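Long-range contacts in Di-haem cytochrome c peroxidase family protein (Burkholderia thailandensis E264, PDB 6NX0), which is a diheme peroxidase that binds two c-type hemes, forms an unusually stable bis-Fe(IV) state and is probably active as a cytochrome c peroxidase: residues 107-111 with 122-128; 112-116 with 220-224; 115-120 with 148-152. One frame throughout, in Å; residues are numbered along the deposited sequence.

How the contacts relate
The three contacts lie on the same side of the chain's centre. All use the end of helix 99-109 or the loop that follows it. Contacts 1 and 3 touch the first heme c; contact 2 lies beside it. All three are partly buried. Contact 1 is nearest the chain's centre and the most apolar, with two phenylalanines packed against the CXXCH heme-binding segment. Contact 2 lies farthest out. There a lysine of helix 217-225 donates to a backbone carbonyl and forms a salt bridge with a glutamate. Contact 3 joins two loops by a serine hydroxyl and a methionine, and includes the exposed P117. Contacts 2 and 3 share S115 and E116, and P112 O lies 2.8 Å from G119 N.

Contact 1. Residues 107-111 with 122-128; sequences RVFFD and CASCHDP. With HEC (heme c), chain B.
The F109 ring is the apolar centre. Its chi1 is t (-165°) and chi2 is -89°. C122 CB sits over one face, 3.5 Å from the ring centroid and 12° off the normal, a CH-pi contact. C122 SG lies obliquely, 4.5 Å from the same centroid, a sulfur-aromatic contact. H126 CB meets the ring edge, 3.7 Å from F109 CZ. F110, with chi1 m, adds a second ring: F110 CE1 is 3.6 Å from A123 CB and 3.7 Å from P128 CG. M256 and Y259 of helix 245-260 also pack on F109.

Residues 107-109 end helix 99-109, and F110 leaves helical angles. Residues 122-124 have helical angles without the regular bonds. The CA atoms of F109 and C122 are 5.1 Å apart, those of F110 and A123 5.8 Å. At the polar edge, A123 N gives a weak hydrogen bond of 3.4 Å to F109 O. Water 1 donates to V108 O and D111 O, both at 2.9 Å, and accepts from C122 N at 3.0 Å.

This is the CXXCH motif of a c-type cytochrome. C122 SG bonds HEC CAB and C125 SG bonds HEC CAC, both at 1.8 Å. H126 NE2 and water 2 bind HEC FE axially, each at 2.2 Å; H126 ND1 is hydrogen-bonded to F132 O. The heme is thus fixed to a helix-packed segment, its other axial site held by water.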
loop_
_atom_site.group_PDB
_atom_site.type_symbol
_atom_site.label_atom_id
_atom_site.label_comp_id
_atom_site.label_asym_id
_atom_site.label_seq_id
_atom_site.Cartn_x
_atom_site.Cartn_y
_atom_site.Cartn_z
ATOM N N ARG A 107 -9.850 18.579 5.619
ATOM C CA ARG A 107 -9.835 19.800 4.823
ATOM C C ARG A 107 -8.624 19.843 3.900
ATOM O O ARG A 107 -8.751 20.156 2.713
ATOM C CB ARG A 107 -9.866 21.018 5.762
ATOM C CG ARG A 107 -9.881 22.310 5.065
ATOM C CD ARG A 107 -9.980 23.465 6.041
ATOM N NE ARG A 107 -9.932 24.688 5.266
ATOM C CZ ARG A 107 -10.364 25.877 5.676
ATOM N NH1 ARG A 107 -10.858 26.024 6.898
ATOM N NH2 ARG A 107 -10.284 26.904 4.848
ATOM N N VAL A 108 -7.440 19.533 4.432
ATOM C CA VAL A 108 -6.222 19.460 3.623
ATOM C C VAL A 108 -6.380 18.416 2.529
ATOM O O VAL A 108 -6.023 18.641 1.365
ATOM C CB VAL A 108 -5.010 19.141 4.527
ATOM C CG1 VAL A 108 -3.774 18.882 3.710
ATOM C CG2 VAL A 108 -4.777 20.284 5.537
ATOM N N PHE A 109 -6.906 17.246 2.896
ATOM C CA PHE A 109 -6.998 16.129 1.956
ATOM C C PHE A 109 -7.796 16.468 0.712
ATOM O O PHE A 109 -7.492 15.971 -0.380
ATOM C CB PHE A 109 -7.632 14.940 2.663
ATOM C CG PHE A 109 -7.465 13.625 1.944
ATOM C CD1 PHE A 109 -8.390 13.201 1.011
ATOM C CD2 PHE A 109 -6.377 12.829 2.207
ATOM C CE1 PHE A 109 -8.238 11.979 0.376
ATOM C CE2 PHE A 109 -6.213 11.600 1.577
ATOM C CZ PHE A 109 -7.137 11.183 0.663
ATOM N N PHE A 110 -8.814 17.312 0.841
ATOM C CA PHE A 110 -9.695 17.624 -0.270
ATOM C C PHE A 110 -9.431 18.992 -0.894
ATOM O O PHE A 110 -10.190 19.405 -1.781
ATOM C CB PHE A 110 -11.159 17.505 0.199
ATOM C CG PHE A 110 -11.592 16.085 0.371
ATOM C CD1 PHE A 110 -12.012 15.350 -0.721
ATOM C CD2 PHE A 110 -11.510 15.461 1.601
ATOM C CE1 PHE A 110 -12.386 14.008 -0.580
ATOM C CE2 PHE A 110 -11.865 14.134 1.753
ATOM C CZ PHE A 110 -12.305 13.402 0.661
ATOM N N ASP A 111 -8.333 19.666 -0.516
ATOM C CA ASP A 111 -8.059 21.017 -0.996
ATOM C C ASP A 111 -7.360 20.980 -2.353
ATOM O O ASP A 111 -6.192 20.584 -2.422
ATOM C CB ASP A 111 -7.218 21.767 0.020
ATOM C CG ASP A 111 -7.093 23.240 -0.293
ATOM O OD1 ASP A 111 -7.247 23.631 -1.473
ATOM O OD2 ASP A 111 -6.839 24.015 0.648
ATOM N N CYS A 122 -5.293 15.548 -2.642
ATOM C CA CYS A 122 -5.016 14.157 -2.291
ATOM C C CYS A 122 -6.071 13.219 -2.856
ATOM O O CYS A 122 -5.762 12.103 -3.302
ATOM C CB CYS A 122 -4.974 13.976 -0.774
ATOM S SG CYS A 122 -3.882 15.076 0.143
ATOM N N ALA A 123 -7.333 13.639 -2.814
ATOM C CA ALA A 123 -8.426 12.805 -3.285
ATOM C C ALA A 123 -8.353 12.499 -4.776
ATOM O O ALA A 123 -9.002 11.539 -5.221
ATOM C CB ALA A 123 -9.750 13.489 -2.961
ATOM N N SER A 124 -7.588 13.285 -5.556
ATOM C CA SER A 124 -7.392 13.034 -6.980
ATOM C C SER A 124 -6.695 11.714 -7.266
ATOM O O SER A 124 -6.774 11.219 -8.400
ATOM C CB SER A 124 -6.573 14.165 -7.610
ATOM O OG SER A 124 -7.223 15.412 -7.440
ATOM N N CYS A 125 -6.017 11.134 -6.279
ATOM C CA CYS A 125 -5.409 9.816 -6.399
ATOM C C CYS A 125 -5.871 8.839 -5.333
ATOM O O CYS A 125 -5.388 7.702 -5.307
ATOM C CB CYS A 125 -3.889 9.938 -6.343
ATOM S SG CYS A 125 -3.273 10.931 -7.711
ATOM N N HIS A 126 -6.761 9.254 -4.456
ATOM C CA HIS A 126 -7.253 8.476 -3.319
ATOM C C HIS A 126 -8.736 8.848 -3.203
ATOM O O HIS A 126 -9.114 9.669 -2.376
ATOM C CB HIS A 126 -6.481 8.807 -2.040
ATOM C CG HIS A 126 -5.014 8.505 -2.110
ATOM N ND1 HIS A 126 -4.523 7.218 -2.086
ATOM C CD2 HIS A 126 -3.936 9.318 -2.191
ATOM C CE1 HIS A 126 -3.203 7.252 -2.138
ATOM N NE2 HIS A 126 -2.823 8.516 -2.202
ATOM N N ASP A 127 -9.557 8.237 -4.052
ATOM C CA ASP A 127 -10.946 8.625 -4.232
ATOM C C ASP A 127 -11.777 8.129 -3.060
ATOM O O ASP A 127 -11.842 6.914 -2.835
ATOM C CB ASP A 127 -11.437 8.018 -5.552
ATOM C CG ASP A 127 -12.864 8.370 -5.892
ATOM O OD1 ASP A 127 -13.565 9.026 -5.087
ATOM O OD2 ASP A 127 -13.274 7.984 -7.004
ATOM N N PRO A 128 -12.434 9.007 -2.295
ATOM C CA PRO A 128 -13.288 8.488 -1.215
ATOM C C PRO A 128 -14.340 7.510 -1.709
ATOM O O PRO A 128 -14.792 6.651 -0.931
ATOM C CB PRO A 128 -13.921 9.757 -0.626
ATOM C CG PRO A 128 -13.848 10.764 -1.714
ATOM C CD PRO A 128 -12.563 10.473 -2.426
HETATM FE FE HEC B . -0.830 9.352 -2.000
HETATM C CHA HEC B . 0.901 6.460 -1.197
HETATM C CHB HEC B . -1.355 9.938 1.302
HETATM C CHC HEC B . -1.657 12.618 -2.689
HETATM C CHD HEC B . -0.161 8.863 -5.344
HETATM N NA HEC B . -0.400 8.336 -0.295
HETATM C C1A HEC B . 0.347 7.182 -0.172
HETATM C C2A HEC B . 0.400 6.819 1.217
HETATM C C3A HEC B . -0.320 7.727 1.892
HETATM C C4A HEC B . -0.753 8.747 0.972
HETATM C CMA HEC B . -0.481 7.825 3.404
HETATM C CAA HEC B . 1.158 5.606 1.786
HETATM C CBA HEC B . 0.216 4.426 1.949
HETATM C CGA HEC B . 0.914 3.154 2.352
HETATM O O1A HEC B . 0.161 2.187 2.670
HETATM O O2A HEC B . 2.173 3.067 2.218
HETATM N NB HEC B . -1.373 10.984 -0.923
HETATM C C1B HEC B . -1.509 11.009 0.458
HETATM C C2B HEC B . -1.899 12.339 0.840
HETATM C C3B HEC B . -1.884 13.118 -0.246
HETATM C C4B HEC B . -1.592 12.266 -1.374
HETATM C CMB HEC B . -2.189 12.761 2.284
HETATM C CAB HEC B . -2.250 14.611 -0.373
HETATM C CBB HEC B . -1.190 15.467 0.364
HETATM N NC HEC B . -0.915 10.498 -3.683
HETATM C C1C HEC B . -1.336 11.820 -3.743
HETATM C C2C HEC B . -1.550 12.129 -5.139
HETATM C C3C HEC B . -1.176 11.093 -5.896
HETATM C C4C HEC B . -0.736 10.055 -4.987
HETATM C CMC HEC B . -2.224 13.418 -5.635
HETATM C CAC HEC B . -1.537 10.845 -7.371
HETATM C CBC HEC B . -0.791 11.805 -8.308
HETATM N ND HEC B . 0.129 7.909 -3.058
HETATM C C1D HEC B . 0.263 7.902 -4.460
HETATM C C2D HEC B . 1.078 6.773 -4.826
HETATM C C3D HEC B . 1.456 6.083 -3.564
HETATM C C4D HEC B . 0.833 6.829 -2.505
HETATM C CMD HEC B . 1.562 6.445 -6.225
HETATM C CAD HEC B . 2.362 4.846 -3.417
HETATM C CBD HEC B . 3.775 5.312 -3.681
HETATM C CGD HEC B . 4.831 4.328 -3.206
HETATM O O1D HEC B . 4.457 3.256 -2.684
HETATM O O2D HEC B . 6.030 4.641 -3.454
HETATM O O HOH W 1 -4.974 18.248 -1.264
HETATM O O HOH W 2 1.243 10.051 -1.897
#

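Contact 2. Residues 112-116 with 220-224; sequences PALSE and LMRKI
K223 provides the polar link between a loop and a helix. Residues 220-224 are regular helix, with I224 N hydrogen-bonded to L220 O at 2.9 Å. Residues 112-116 are irregular. Residues 112-114 have negative phi (-78 to -89°) and psi near zero (-2, -8 and 23°), as in a turn, and 115-116 are extended. The closest CA pair is L114 and L220, 7.5 Å apart.

K223 points its CA-to-CB bond at the loop, and chi angles t, t, p, t carry NZ to the loop backbone. K223 NZ donates to A113 O at 2.9 Å. It also donates to E116 OE2 at 2.8 Å, a salt bridge. E116 leaves the backbone sideways, and chi1 and chi2, both m, bring OE2 to NZ. NZ is also hydrogen-bonded to N214 OD1, while N214 ND2 donates to L114 O. E116 O accepts from S150 OG and N213 ND2. S115 OG accepts from M120 N and is hydrogen-bonded to P117 O.

Beside this polar group, L114 (chi1 m, chi2 t) makes an apolar patch. L114 CD2 is 3.7 Å from I224 CG1 and 4.2 Å from L220 CD1. The L114 side chain comes within about 6 Å of the heme. A lysine bonded to its backbone and glutamate thus holds the loop on helix 217-225, whose L220 and I224 also touch helix 245-260, L220 reaching helix 203-207 as well.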
loop_
_atom_site.group_PDB
_atom_site.type_symbol
_atom_site.label_atom_id
_atom_site.label_comp_id
_atom_site.label_asym_id
_atom_site.label_seq_id
_atom_site.Cartn_x
_atom_site.Cartn_y
_atom_site.Cartn_z
ATOM N N PRO A 112 -8.019 21.378 -3.443
ATOM C CA PRO A 112 -7.400 21.304 -4.775
ATOM C C PRO A 112 -6.424 22.433 -5.060
ATOM O O PRO A 112 -5.821 22.460 -6.136
ATOM C CB PRO A 112 -8.616 21.377 -5.710
ATOM C CG PRO A 112 -9.579 22.278 -4.946
ATOM C CD PRO A 112 -9.375 21.972 -3.492
ATOM N N ALA A 113 -6.255 23.370 -4.145
ATOM C CA ALA A 113 -5.271 24.421 -4.332
ATOM C C ALA A 113 -3.853 23.952 -4.051
ATOM O O ALA A 113 -2.905 24.695 -4.333
ATOM C CB ALA A 113 -5.590 25.612 -3.418
ATOM N N LEU A 114 -3.676 22.743 -3.526
ATOM C CA LEU A 114 -2.379 22.269 -3.073
ATOM C C LEU A 114 -1.584 21.568 -4.171
ATOM O O LEU A 114 -0.731 20.719 -3.873
ATOM C CB LEU A 114 -2.564 21.340 -1.875
ATOM C CG LEU A 114 -3.308 21.965 -0.682
ATOM C CD1 LEU A 114 -3.259 21.032 0.523
ATOM C CD2 LEU A 114 -2.747 23.338 -0.338
ATOM N N SER A 115 -1.886 21.852 -5.425
ATOM C CA SER A 115 -1.115 21.354 -6.546
ATOM C C SER A 115 -0.719 22.509 -7.457
ATOM O O SER A 115 -1.250 23.626 -7.373
ATOM C CB SER A 115 -1.911 20.326 -7.338
ATOM O OG SER A 115 -3.110 20.884 -7.863
ATOM N N GLU A 116 0.216 22.215 -8.353
ATOM C CA GLU A 116 0.598 23.130 -9.421
ATOM C C GLU A 116 0.592 22.374 -10.739
ATOM O O GLU A 116 1.374 21.427 -10.897
ATOM C CB GLU A 116 1.989 23.705 -9.164
ATOM C CG GLU A 116 2.067 24.631 -7.965
ATOM C CD GLU A 116 1.235 25.895 -8.142
ATOM O OE1 GLU A 116 0.969 26.304 -9.302
ATOM O OE2 GLU A 116 0.844 26.478 -7.115
ATOM N N LEU A 220 4.993 26.471 -1.308
ATOM C CA LEU A 220 3.711 25.975 -0.823
ATOM C C LEU A 220 3.251 26.770 0.381
ATOM O O LEU A 220 2.060 27.079 0.511
ATOM C CB LEU A 220 3.823 24.493 -0.486
ATOM C CG LEU A 220 2.556 23.844 0.091
ATOM C CD1 LEU A 220 1.401 23.930 -0.934
ATOM C CD2 LEU A 220 2.816 22.417 0.537
ATOM N N MET A 221 4.179 27.100 1.275
ATOM C CA MET A 221 3.842 27.889 2.459
ATOM C C MET A 221 3.228 29.216 2.068
ATOM O O MET A 221 2.202 29.629 2.624
ATOM C CB MET A 221 5.105 28.112 3.292
ATOM C CG MET A 221 4.963 29.056 4.465
ATOM S SD MET A 221 6.571 29.491 5.134
ATOM C CE MET A 221 7.135 30.686 3.922
ATOM N N ARG A 222 3.852 29.911 1.113
ATOM C CA ARG A 222 3.360 31.210 0.695
ATOM C C ARG A 222 1.993 31.089 0.059
ATOM O O ARG A 222 1.109 31.910 0.307
ATOM C CB ARG A 222 4.330 31.853 -0.288
ATOM C CG ARG A 222 5.587 32.406 0.367
ATOM C CD ARG A 222 6.629 32.823 -0.675
ATOM N NE ARG A 222 7.664 33.640 -0.039
ATOM C CZ ARG A 222 8.651 33.154 0.707
ATOM N NH1 ARG A 222 8.755 31.846 0.929
ATOM N NH2 ARG A 222 9.544 33.985 1.233
ATOM N N LYS A 223 1.795 30.047 -0.745
ATOM C CA LYS A 223 0.498 29.831 -1.361
ATOM C C LYS A 223 -0.580 29.582 -0.306
ATOM O O LYS A 223 -1.638 30.230 -0.308
ATOM C CB LYS A 223 0.605 28.658 -2.335
ATOM C CG LYS A 223 -0.729 28.310 -2.982
ATOM C CD LYS A 223 -0.557 27.330 -4.132
ATOM C CE LYS A 223 0.017 25.987 -3.718
ATOM N NZ LYS A 223 -0.043 25.015 -4.860
ATOM N N ILE A 224 -0.335 28.637 0.610
ATOM C CA ILE A 224 -1.337 28.292 1.614
ATOM C C ILE A 224 -1.599 29.484 2.523
ATOM O O ILE A 224 -2.737 29.720 2.971
ATOM C CB ILE A 224 -0.869 27.077 2.426
ATOM C CG1 ILE A 224 -0.852 25.809 1.573
ATOM C CG2 ILE A 224 -1.739 26.915 3.675
ATOM C CD1 ILE A 224 -0.371 24.580 2.331
#

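Contact 3. Residues 115-120 with 148-152; sequences SEPRGM and QGSRP. With HEC (heme c), chain B.
S150 and M120 carry most of the buried surface, with P117 next. The two segments are both irregular loops. Their CA atoms come closest at M120 and S150, 6.0 Å apart, and both residues point their CA-to-CB bonds across the gap.

S150 has chi1 p (69°). Its OG donates to E116 O at 2.7 Å, the direct hydrogen bond between the loops. M120 has chi1 t, chi2 t and chi3 m, which lays the thioether along the other backbone. M120 CE is 3.3 Å from Q148 O and 3.5 Å from G149 C, and M120 SD is 3.6 Å from S150 N. P117 follows a cis peptide bond. Its CD packs 3.5 Å from R151 CG and 3.6 Å from S150 O. Water 3 lies 2.9 Å from P117 O and 2.8 Å from S150 O.

The loop 115-120 turns back on itself. S115, with chi1 p, accepts from M120 N through OG at 2.9 Å. G119 takes positive phi (127°) in this turn.

The contact forms part of the heme wall. M120 SD is 3.8 Å from HEC CMC, Q148 O 3.6 Å from HEC CBC and G149 CA 4.0 Å from HEC CBC. Backbone hydrogen bonds join E116 to M212 and S150 to E211. The contact thus brings the loop after helix 99-109 against the loop between helix 138-142 and strand 173-175, with residues 211-213 bordering both.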
loop_
_atom_site.group_PDB
_atom_site.type_symbol
_atom_site.label_atom_id
_atom_site.label_comp_id
_atom_site.label_asym_id
_atom_site.label_seq_id
_atom_site.Cartn_x
_atom_site.Cartn_y
_atom_site.Cartn_z
ATOM N N SER A 115 -1.886 21.852 -5.425
ATOM C CA SER A 115 -1.115 21.354 -6.546
ATOM C C SER A 115 -0.719 22.509 -7.457
ATOM O O SER A 115 -1.250 23.626 -7.373
ATOM C CB SER A 115 -1.911 20.326 -7.338
ATOM O OG SER A 115 -3.110 20.884 -7.863
ATOM N N GLU A 116 0.216 22.215 -8.353
ATOM C CA GLU A 116 0.598 23.130 -9.421
ATOM C C GLU A 116 0.592 22.374 -10.739
ATOM O O GLU A 116 1.374 21.427 -10.897
ATOM C CB GLU A 116 1.989 23.705 -9.164
ATOM C CG GLU A 116 2.067 24.631 -7.965
ATOM C CD GLU A 116 1.235 25.895 -8.142
ATOM O OE1 GLU A 116 0.969 26.304 -9.302
ATOM O OE2 GLU A 116 0.844 26.478 -7.115
ATOM N N PRO A 117 -0.235 22.757 -11.717
ATOM C CA PRO A 117 -1.290 23.764 -11.631
ATOM C C PRO A 117 -2.343 23.342 -10.631
ATOM O O PRO A 117 -2.439 22.149 -10.288
ATOM C CB PRO A 117 -1.862 23.816 -13.058
ATOM C CG PRO A 117 -0.891 23.105 -13.915
ATOM C CD PRO A 117 -0.125 22.167 -13.061
ATOM N N ARG A 118 -3.146 24.295 -10.161
ATOM C CA ARG A 118 -4.211 23.993 -9.215
ATOM C C ARG A 118 -5.198 22.998 -9.812
ATOM O O ARG A 118 -5.354 22.887 -11.039
ATOM C CB ARG A 118 -4.947 25.283 -8.823
ATOM N N GLY A 119 -5.889 22.274 -8.925
ATOM C CA GLY A 119 -6.945 21.380 -9.335
ATOM C C GLY A 119 -6.826 19.956 -8.844
ATOM O O GLY A 119 -7.777 19.181 -8.951
ATOM N N MET A 120 -5.675 19.603 -8.299
ATOM C CA MET A 120 -5.416 18.255 -7.808
ATOM C C MET A 120 -5.285 18.300 -6.290
ATOM O O MET A 120 -4.510 19.093 -5.748
ATOM C CB MET A 120 -4.150 17.695 -8.464
ATOM C CG MET A 120 -3.526 16.529 -7.731
ATOM S SD MET A 120 -2.291 15.655 -8.717
ATOM C CE MET A 120 -3.364 14.667 -9.723
ATOM N N GLN A 148 -2.210 9.598 -12.821
ATOM C CA GLN A 148 -1.700 10.818 -13.445
ATOM C C GLN A 148 -1.531 11.920 -12.406
ATOM O O GLN A 148 -2.365 12.096 -11.509
ATOM C CB GLN A 148 -2.652 11.289 -14.545
ATOM C CG GLN A 148 -2.151 12.488 -15.347
ATOM C CD GLN A 148 -3.152 12.964 -16.376
ATOM O OE1 GLN A 148 -4.064 12.231 -16.773
ATOM N NE2 GLN A 148 -2.992 14.203 -16.810
ATOM N N GLY A 149 -0.443 12.673 -12.541
ATOM C CA GLY A 149 -0.199 13.819 -11.682
ATOM C C GLY A 149 -0.905 15.068 -12.165
ATOM O O GLY A 149 -1.874 15.024 -12.925
ATOM N N SER A 150 -0.413 16.203 -11.684
ATOM C CA SER A 150 -1.096 17.477 -11.853
ATOM C C SER A 150 -1.030 18.028 -13.270
ATOM O O SER A 150 -1.719 19.022 -13.543
ATOM C CB SER A 150 -0.491 18.520 -10.911
ATOM O OG SER A 150 0.812 18.832 -11.339
ATOM N N ARG A 151 -0.194 17.465 -14.141
ATOM C CA ARG A 151 -0.003 17.923 -15.510
ATOM C C ARG A 151 -0.211 16.781 -16.495
ATOM O O ARG A 151 0.063 15.619 -16.184
ATOM C CB ARG A 151 1.405 18.500 -15.700
ATOM C CG ARG A 151 1.659 19.776 -14.917
ATOM C CD ARG A 151 3.105 20.217 -15.047
ATOM N NE ARG A 151 4.005 19.340 -14.311
ATOM C CZ ARG A 151 5.321 19.466 -14.266
ATOM N NH1 ARG A 151 5.916 20.442 -14.947
ATOM N NH2 ARG A 151 6.050 18.629 -13.555
ATOM N N PRO A 152 -0.655 17.085 -17.710
ATOM C CA PRO A 152 -0.658 16.056 -18.751
ATOM C C PRO A 152 0.734 15.467 -18.910
ATOM O O PRO A 152 1.744 16.169 -18.826
ATOM C CB PRO A 152 -1.102 16.815 -20.008
ATOM C CG PRO A 152 -1.743 18.065 -19.503
ATOM C CD PRO A 152 -1.045 18.401 -18.234
HETATM FE FE HEC B . -0.830 9.352 -2.000
HETATM C CHA HEC B . 0.901 6.460 -1.197
HETATM C CHB HEC B . -1.355 9.938 1.302
HETATM C CHC HEC B . -1.657 12.618 -2.689
HETATM C CHD HEC B . -0.161 8.863 -5.344
HETATM N NA HEC B . -0.400 8.336 -0.295
HETATM C C1A HEC B . 0.347 7.182 -0.172
HETATM C C2A HEC B . 0.400 6.819 1.217
HETATM C C3A HEC B . -0.320 7.727 1.892
HETATM C C4A HEC B . -0.753 8.747 0.972
HETATM C CMA HEC B . -0.481 7.825 3.404
HETATM C CAA HEC B . 1.158 5.606 1.786
HETATM C CBA HEC B . 0.216 4.426 1.949
HETATM C CGA HEC B . 0.914 3.154 2.352
HETATM O O1A HEC B . 0.161 2.187 2.670
HETATM O O2A HEC B . 2.173 3.067 2.218
HETATM N NB HEC B . -1.373 10.984 -0.923
HETATM C C1B HEC B . -1.509 11.009 0.458
HETATM C C2B HEC B . -1.899 12.339 0.840
HETATM C C3B HEC B . -1.884 13.118 -0.246
HETATM C C4B HEC B . -1.592 12.266 -1.374
HETATM C CMB HEC B . -2.189 12.761 2.284
HETATM C CAB HEC B . -2.250 14.611 -0.373
HETATM C CBB HEC B . -1.190 15.467 0.364
HETATM N NC HEC B . -0.915 10.498 -3.683
HETATM C C1C HEC B . -1.336 11.820 -3.743
HETATM C C2C HEC B . -1.550 12.129 -5.139
HETATM C C3C HEC B . -1.176 11.093 -5.896
HETATM C C4C HEC B . -0.736 10.055 -4.987
HETATM C CMC HEC B . -2.224 13.418 -5.635
HETATM C CAC HEC B . -1.537 10.845 -7.371
HETATM C CBC HEC B . -0.791 11.805 -8.308
HETATM N ND HEC B . 0.129 7.909 -3.058
HETATM C C1D HEC B . 0.263 7.902 -4.460
HETATM C C2D HEC B . 1.078 6.773 -4.826
HETATM C C3D HEC B . 1.456 6.083 -3.564
HETATM C C4D HEC B . 0.833 6.829 -2.505
HETATM C CMD HEC B . 1.562 6.445 -6.225
HETATM C CAD HEC B . 2.362 4.846 -3.417
HETATM C CBD HEC B . 3.775 5.312 -3.681
HETATM C CGD HEC B . 4.831 4.328 -3.206
HETATM O O1D HEC B . 4.457 3.256 -2.684
HETATM O O2D HEC B . 6.030 4.641 -3.454
HETATM O O HOH W 3 -3.755 20.136 -11.904
HETATM O O HOH W 2 1.243 10.051 -1.897
#